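Local structure of glycerol uptake operon antiterminator-related protein (Thermotoga maritima, 1VKF) at residues A[42-45]-A[46-49]; A[114-117]-A[118-121]; A[164-167]-A[168-171]. The protein probably acts as a glycerol-3-phosphate responsive antiterminator of transcription, carried on a TIM-barrel scaffold. All coordinates share one frame; numbering follows the deposited sequence.

Interaction 1 (A[42-45]-A[46-49])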
loop_
_atom_site.group_PDB
_atom_site.type_symbol
_atom_site.label_atom_id
_atom_site.label_comp_id
_atom_site.label_asym_id
_atom_site.label_seq_id
_atom_site.Cartn_x
_atom_site.Cartn_y
_atom_site.Cartn_z
ATOM N N ILE A 42 -9.967 14.110 -6.092
ATOM C CA ILE A 42 -10.146 13.878 -7.490
ATOM C C ILE A 42 -9.694 15.063 -8.355
ATOM O O ILE A 42 -9.264 14.862 -9.498
ATOM C CB ILE A 42 -11.622 13.500 -7.723
ATOM C CG1 ILE A 42 -11.783 12.842 -9.066
ATOM C CG2 ILE A 42 -12.517 14.728 -7.624
ATOM C CD1 ILE A 42 -13.189 12.244 -9.238
ATOM N N LEU A 43 -9.712 16.262 -7.786
ATOM C CA LEU A 43 -9.389 17.484 -8.517
ATOM C C LEU A 43 -7.879 17.583 -8.589
ATOM O O LEU A 43 -7.382 18.226 -9.505
ATOM C CB LEU A 43 -9.950 18.700 -7.770
ATOM C CG LEU A 43 -11.508 18.699 -7.626
ATOM C CD1 LEU A 43 -12.026 19.872 -6.755
ATOM C CD2 LEU A 43 -12.044 18.817 -8.983
ATOM N N ASN A 44 -7.198 17.069 -7.584
ATOM C CA ASN A 44 -5.755 17.352 -7.479
ATOM C C ASN A 44 -4.836 16.167 -7.599
ATOM O O ASN A 44 -3.591 16.368 -7.524
ATOM C CB ASN A 44 -5.460 18.087 -6.185
ATOM C CG ASN A 44 -6.041 19.520 -6.138
ATOM O OD1 ASN A 44 -5.441 20.455 -6.624
ATOM N ND2 ASN A 44 -7.206 19.654 -5.582
ATOM N N LEU A 45 -5.384 14.952 -7.808
ATOM C CA LEU A 45 -4.605 13.744 -7.758
ATOM C C LEU A 45 -3.516 13.794 -8.840
ATOM O O LEU A 45 -2.356 13.436 -8.603
ATOM C CB LEU A 45 -5.491 12.544 -7.996
ATOM C CG LEU A 45 -4.773 11.197 -8.062
ATOM C CD1 LEU A 45 -4.053 10.825 -6.816
ATOM C CD2 LEU A 45 -5.754 10.113 -8.511
ATOM N N LYS A 46 -3.877 14.279 -10.020
ATOM C CA LYS A 46 -2.916 14.308 -11.112
ATOM C C LYS A 46 -1.714 15.214 -10.777
ATOM O O LYS A 46 -0.579 14.897 -11.118
ATOM C CB LYS A 46 -3.595 14.776 -12.399
ATOM C CG LYS A 46 -2.663 14.621 -13.633
ATOM C CD LYS A 46 -3.290 15.198 -14.916
ATOM C CE LYS A 46 -2.552 14.681 -16.148
ATOM N NZ LYS A 46 -2.826 13.230 -16.384
ATOM N N PHE A 47 -1.934 16.318 -10.099
ATOM C CA PHE A 47 -0.854 17.215 -9.738
ATOM C C PHE A 47 0.023 16.607 -8.650
ATOM O O PHE A 47 1.239 16.732 -8.660
ATOM C CB PHE A 47 -1.410 18.517 -9.210
ATOM C CG PHE A 47 -2.361 19.211 -10.154
ATOM C CD1 PHE A 47 -2.026 19.421 -11.487
ATOM C CD2 PHE A 47 -3.584 19.695 -9.689
ATOM C CE1 PHE A 47 -2.911 20.073 -12.348
ATOM C CE2 PHE A 47 -4.475 20.352 -10.557
ATOM C CZ PHE A 47 -4.137 20.524 -11.880
ATOM N N HIS A 48 -0.627 15.958 -7.695
ATOM C CA HIS A 48 0.096 15.246 -6.645
ATOM C C HIS A 48 0.988 14.182 -7.253
ATOM O O HIS A 48 2.186 14.064 -6.886
ATOM C CB HIS A 48 -0.865 14.645 -5.624
ATOM C CG HIS A 48 -1.622 15.668 -4.835
ATOM N ND1 HIS A 48 -2.764 15.344 -4.124
ATOM C CD2 HIS A 48 -1.402 16.990 -4.615
ATOM C CE1 HIS A 48 -3.212 16.421 -3.502
ATOM N NE2 HIS A 48 -2.401 17.433 -3.776
ATOM N N LEU A 49 0.445 13.394 -8.171
ATOM C CA LEU A 49 1.225 12.358 -8.822
ATOM C C LEU A 49 2.385 12.890 -9.675
ATOM O O LEU A 49 3.473 12.309 -9.667
ATOM C CB LEU A 49 0.365 11.449 -9.678
ATOM C CG LEU A 49 -0.605 10.596 -8.819
ATOM C CD1 LEU A 49 -1.656 9.935 -9.648
ATOM C CD2 LEU A 49 0.205 9.516 -8.102
HETATM O O HOH W 1 -6.710 14.659 -10.750
HETATM O O HOH W 2 -5.016 17.258 -10.697
#

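Interaction 2 (A[114-117]-A[118-121])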
loop_
_atom_site.group_PDB
_atom_site.type_symbol
_atom_site.label_atom_id
_atom_site.label_comp_id
_atom_site.label_asym_id
_atom_site.label_seq_id
_atom_site.Cartn_x
_atom_site.Cartn_y
_atom_site.Cartn_z
ATOM N N SER A 114 -8.041 -14.010 14.927
ATOM C CA SER A 114 -7.818 -15.248 14.195
ATOM C C SER A 114 -8.812 -15.472 13.080
ATOM O O SER A 114 -8.452 -15.964 12.005
ATOM C CB SER A 114 -7.839 -16.444 15.153
ATOM O OG SER A 114 -9.146 -16.591 15.707
ATOM N N LYS A 115 -10.071 -15.144 13.323
ATOM C CA LYS A 115 -11.104 -15.360 12.302
ATOM C C LYS A 115 -10.924 -14.377 11.124
ATOM O O LYS A 115 -11.130 -14.744 9.974
ATOM C CB LYS A 115 -12.487 -15.250 12.922
ATOM C CG LYS A 115 -12.787 -16.329 13.945
ATOM C CD LYS A 115 -12.497 -17.773 13.449
ATOM C CE LYS A 115 -13.057 -18.836 14.423
ATOM N NZ LYS A 115 -12.393 -20.157 14.297
ATOM N N ALA A 116 -10.507 -13.151 11.420
ATOM C CA ALA A 116 -10.254 -12.153 10.365
ATOM C C ALA A 116 -9.109 -12.627 9.499
ATOM O O ALA A 116 -9.160 -12.502 8.284
ATOM C CB ALA A 116 -9.936 -10.798 10.965
ATOM N N VAL A 117 -8.083 -13.213 10.130
ATOM C CA VAL A 117 -6.947 -13.728 9.393
ATOM C C VAL A 117 -7.340 -14.945 8.534
ATOM O O VAL A 117 -6.955 -15.034 7.358
ATOM C CB VAL A 117 -5.771 -14.024 10.328
ATOM C CG1 VAL A 117 -4.608 -14.763 9.600
ATOM C CG2 VAL A 117 -5.241 -12.727 10.903
ATOM N N GLU A 118 -8.108 -15.863 9.110
ATOM C CA GLU A 118 -8.590 -17.046 8.358
ATOM C C GLU A 118 -9.360 -16.592 7.103
ATOM O O GLU A 118 -9.116 -17.061 5.997
ATOM C CB GLU A 118 -9.485 -17.923 9.228
ATOM C CG GLU A 118 -8.745 -18.711 10.297
ATOM C CD GLU A 118 -9.667 -19.652 11.070
ATOM O OE1 GLU A 118 -10.733 -20.039 10.511
ATOM O OE2 GLU A 118 -9.322 -19.996 12.230
ATOM N N ARG A 119 -10.287 -15.668 7.284
ATOM C CA ARG A 119 -11.093 -15.170 6.158
ATOM C C ARG A 119 -10.235 -14.446 5.124
ATOM O O ARG A 119 -10.445 -14.572 3.942
ATOM C CB ARG A 119 -12.166 -14.189 6.634
ATOM C CG ARG A 119 -13.288 -14.745 7.436
ATOM C CD ARG A 119 -14.441 -13.750 7.572
ATOM N NE ARG A 119 -14.050 -12.512 8.268
ATOM C CZ ARG A 119 -14.081 -12.334 9.600
ATOM N NH1 ARG A 119 -14.480 -13.305 10.416
ATOM N NH2 ARG A 119 -13.706 -11.167 10.117
ATOM N N GLY A 120 -9.293 -13.643 5.575
ATOM C CA GLY A 120 -8.422 -12.903 4.711
ATOM C C GLY A 120 -7.562 -13.837 3.889
ATOM O O GLY A 120 -7.350 -13.608 2.705
ATOM N N ILE A 121 -7.061 -14.891 4.506
ATOM C CA ILE A 121 -6.214 -15.828 3.796
ATOM C C ILE A 121 -7.046 -16.571 2.733
ATOM O O ILE A 121 -6.596 -16.772 1.612
ATOM C CB ILE A 121 -5.541 -16.821 4.765
ATOM C CG1 ILE A 121 -4.487 -16.131 5.609
ATOM C CG2 ILE A 121 -4.910 -17.992 3.995
ATOM C CD1 ILE A 121 -4.036 -17.037 6.766
HETATM O O HOH W 3 -9.971 -19.254 15.140
HETATM O O HOH W 4 -13.252 -20.735 11.693
#

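Interaction 3 (A[164-167]-A[168-171])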
loop_
_atom_site.group_PDB
_atom_site.type_symbol
_atom_site.label_atom_id
_atom_site.label_comp_id
_atom_site.label_asym_id
_atom_site.label_seq_id
_atom_site.Cartn_x
_atom_site.Cartn_y
_atom_site.Cartn_z
ATOM N N ALA A 164 10.672 -1.929 13.552
ATOM C CA ALA A 164 10.815 -2.004 12.107
ATOM C C ALA A 164 11.830 -3.053 11.696
ATOM O O ALA A 164 11.572 -3.817 10.802
ATOM C CB ALA A 164 11.171 -0.665 11.541
ATOM N N ARG A 165 12.992 -3.075 12.355
ATOM C CA ARG A 165 14.058 -4.035 12.031
ATOM C C ARG A 165 13.593 -5.457 12.197
ATOM O O ARG A 165 13.850 -6.357 11.357
ATOM C CB ARG A 165 15.327 -3.761 12.863
ATOM C CG ARG A 165 16.077 -2.494 12.497
ATOM C CD ARG A 165 17.513 -2.374 13.105
ATOM N NE ARG A 165 18.163 -1.110 12.721
ATOM C CZ ARG A 165 18.658 -0.850 11.510
ATOM N NH1 ARG A 165 18.618 -1.762 10.540
ATOM N NH2 ARG A 165 19.207 0.332 11.258
ATOM N N GLU A 166 12.856 -5.679 13.269
ATOM C CA GLU A 166 12.377 -7.003 13.583
ATOM C C GLU A 166 11.307 -7.424 12.554
ATOM O O GLU A 166 11.365 -8.511 12.011
ATOM C CB GLU A 166 11.813 -7.072 15.005
ATOM C CG GLU A 166 11.349 -8.472 15.397
ATOM C CD GLU A 166 12.458 -9.532 15.287
ATOM O OE1 GLU A 166 13.648 -9.206 15.478
ATOM O OE2 GLU A 166 12.137 -10.703 14.971
ATOM N N ILE A 167 10.371 -6.540 12.240
ATOM C CA ILE A 167 9.309 -6.865 11.268
ATOM C C ILE A 167 9.919 -7.215 9.900
ATOM O O ILE A 167 9.483 -8.164 9.225
ATOM C CB ILE A 167 8.303 -5.676 11.166
ATOM C CG1 ILE A 167 7.427 -5.651 12.386
ATOM C CG2 ILE A 167 7.490 -5.780 9.874
ATOM C CD1 ILE A 167 6.680 -4.378 12.508
ATOM N N LEU A 168 10.955 -6.470 9.495
ATOM C CA LEU A 168 11.628 -6.670 8.198
ATOM C C LEU A 168 12.404 -7.991 8.050
ATOM O O LEU A 168 12.784 -8.364 6.937
ATOM C CB LEU A 168 12.514 -5.472 7.877
ATOM C CG LEU A 168 11.724 -4.254 7.450
ATOM C CD1 LEU A 168 12.618 -2.970 7.447
ATOM C CD2 LEU A 168 11.023 -4.435 6.093
ATOM N N LYS A 169 12.575 -8.734 9.146
ATOM C CA LYS A 169 13.145 -10.085 9.069
ATOM C C LYS A 169 12.160 -11.056 8.497
ATOM O O LYS A 169 12.564 -12.087 8.024
ATOM C CB LYS A 169 13.608 -10.549 10.439
ATOM C CG LYS A 169 14.778 -9.726 10.924
ATOM C CD LYS A 169 15.279 -10.227 12.251
ATOM C CE LYS A 169 16.588 -9.580 12.603
ATOM N NZ LYS A 169 17.272 -10.370 13.654
ATOM N N HIS A 170 10.860 -10.715 8.534
ATOM C CA HIS A 170 9.778 -11.658 8.192
ATOM C C HIS A 170 8.875 -11.260 7.038
ATOM O O HIS A 170 8.129 -12.114 6.530
ATOM C CB HIS A 170 8.879 -11.875 9.404
ATOM C CG HIS A 170 9.627 -12.149 10.659
ATOM N ND1 HIS A 170 10.365 -13.302 10.846
ATOM C CD2 HIS A 170 9.800 -11.403 11.775
ATOM C CE1 HIS A 170 10.951 -13.259 12.031
ATOM N NE2 HIS A 170 10.629 -12.118 12.614
ATOM N N VAL A 171 8.888 -9.969 6.685
ATOM C CA VAL A 171 8.029 -9.441 5.631
ATOM C C VAL A 171 8.921 -8.617 4.686
ATOM O O VAL A 171 10.024 -8.240 5.051
ATOM C CB VAL A 171 6.844 -8.600 6.193
ATOM C CG1 VAL A 171 6.066 -9.369 7.277
ATOM C CG2 VAL A 171 7.302 -7.269 6.739
#

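Interaction 1 (A[42-45]-A[46-49])
His48 lies over Asn44, one helical turn back, its ring covering both the carbonyl oxygen and CB. CB of the histidine rests 3.5 Å from Leu45 O. CG sits 3.4 Å from Asn44 O, which lies under one face of the imidazole, toward its rim. Further out, CE1 and NE2 ride over Asn44 CB in a CH-pi contact, that carbon standing 4.1 Å from the ring centroid and 24° off the normal. The chi1 of -66° puts the ring beside the backbone N, and ND1 then hydrogen-bonds Ser40 OG. Replaced by alanine, His48 would probably leave Ser40 OG without this partner and Asn44 CB without its aromatic lid.

All this happens where strand 34-41 of the TIM barrel turns into helix 45-54. Asn44 O accepts His48 N at 3.0 Å and, weakly, Phe47 N. Water 1 links Ile42 O to Lys46 N, and water 2, over one face of the Phe47 ring and toward its rim, links Leu43 O to Phe47 N.

Asn44 OD1 meets the edge of that ring, 3.7 Å from Phe47 CD2, with amide and ring planes 58° apart; ND2 bonds Asp41 OD1 instead. On the inward side Leu45 CG touches Leu49 CD1 at 3.7 Å, and both leucines pack on helix 73-82 and strand 58-62.

Interaction 2 (A[114-117]-A[118-121])
Lys115 and Glu118 run side by side from the outer surface of helix 114-127, the helix of the beta-alpha-beta unit that joins barrel strands 105-110 and 131-135. Their charged ends point the same way but do not close tightly: NZ of Lys115 and OE2 of Glu118 are 3.7 Å apart, a long salt bridge. Two waters fill in. Water 3 accepts a hydrogen bond from Lys115 NZ and donates one to Glu118 OE2, and it is also bonded to Ser114 OG; water 4 does the same between NZ and OE1, 2.9 Å from the latter. Both carboxylate oxygens therefore receive a water, and the ammonium reaches the acid largely through solvent. A bend at chi2 (-50°) sets the lysine chain alongside that of Glu118, with CD and NZ both near the carboxylate; Glu118 itself stays extended beyond CG, which passes 3.2 Å from Ser114 O.

Next to this pair, Arg119 folds back over the preceding turn. Its bend at chi3 (-62°) lays one face of the guanidinium over Lys115 O and Ala116 CA; NH2 is 3.6 Å from that alpha carbon, and NH1 comes alongside Lys115 CB.

What positions these groups is ordinary alpha-helical bonding. Glu118, Arg119, Gly120 and Ile121 each donate the backbone N to the carbonyl four residues earlier, as Arg119 N does to Lys115 O at 3.0 Å. One step further out, Asp113 OD1 accepts Ala116 N in the first turn. On another flank of the helix, Val117 touches Ala111 and Ile121 meets Lys146 and Ile147. These two side chains cross at an angle, with Val117 CG1 set 3.7 Å from Ile121 CD1.

Interaction 3 (A[164-167]-A[168-171])
A His-carboxylate hydrogen bond joins His170 to Glu166 where helix 161-167 gives way to the loop before strand 173-176. NE2 of the His170 ring donates to Glu166 OE2 at 3.1 Å with an N-H...O angle of 157°. The carboxylate is met from above its plane, 35° out of it, whereas OE2 lies near the plane of the imidazole, at its edge. Glu166 gets there by setting CG anti to its backbone N and then bending at chi2 (57°), which brings the carboxylate up to the ring edge. Lys169 CB sits over the centre of one ring face, and His170 also rests on Pro141 and Arg145.

The other carboxylate oxygen, OE1 of Glu166, meets the aliphatic part of Lys169, 3.8 Å from CD. NZ of Lys169 is 4.2 Å from Glu166 OE1, beyond a salt bridge, so the attraction there is probably diffuse.

In the barrel this stretch is the way back from helix to sheet, between the parallel neighbours 151-155 and 173-176. The backbone bonding changes along it. Leu168 N still reaches Ala164 O four residues back, but Lys169 N bonds Glu166 O, three back, from well above the carbonyl plane. Ile167 O takes two donors: His170 N at 3.0 Å, again above the plane, and Val171 N at 3.2 Å, within it.

Facing inward, Ile167 CG2 and Val171 CG2 press together at 3.5 Å, tighter than usual for two methyls. The valine branch stands between its own backbone N and carbonyl carbon. Ile167 packs on Ala154 and Ile174, while Val171 lies against Val152, Ala154 and Ala144 of helix 140-144.

In the fold
From the N terminus, the chain runs through strand 16-21 and strand 34-41 before interaction 1 makes the turn into helix 45-54. Interaction 2 comes next, at the start of helix 114-127, after strand 105-110. Interaction 3 then leads out of helix 161-167 into strand 173-176, which pairs with strand 16-21 and so closes the ring. All three are local and in series: none nests within or crosses another. Interaction 1 lies across the chain's centre from the other two, its centre about 35 Å from that of interaction 2; the centres of interactions 2 and 3 are about 21 Å apart. Interactions 1 and 3 sit at strand-helix junctions and interaction 2 within a helix, all outside the barrel.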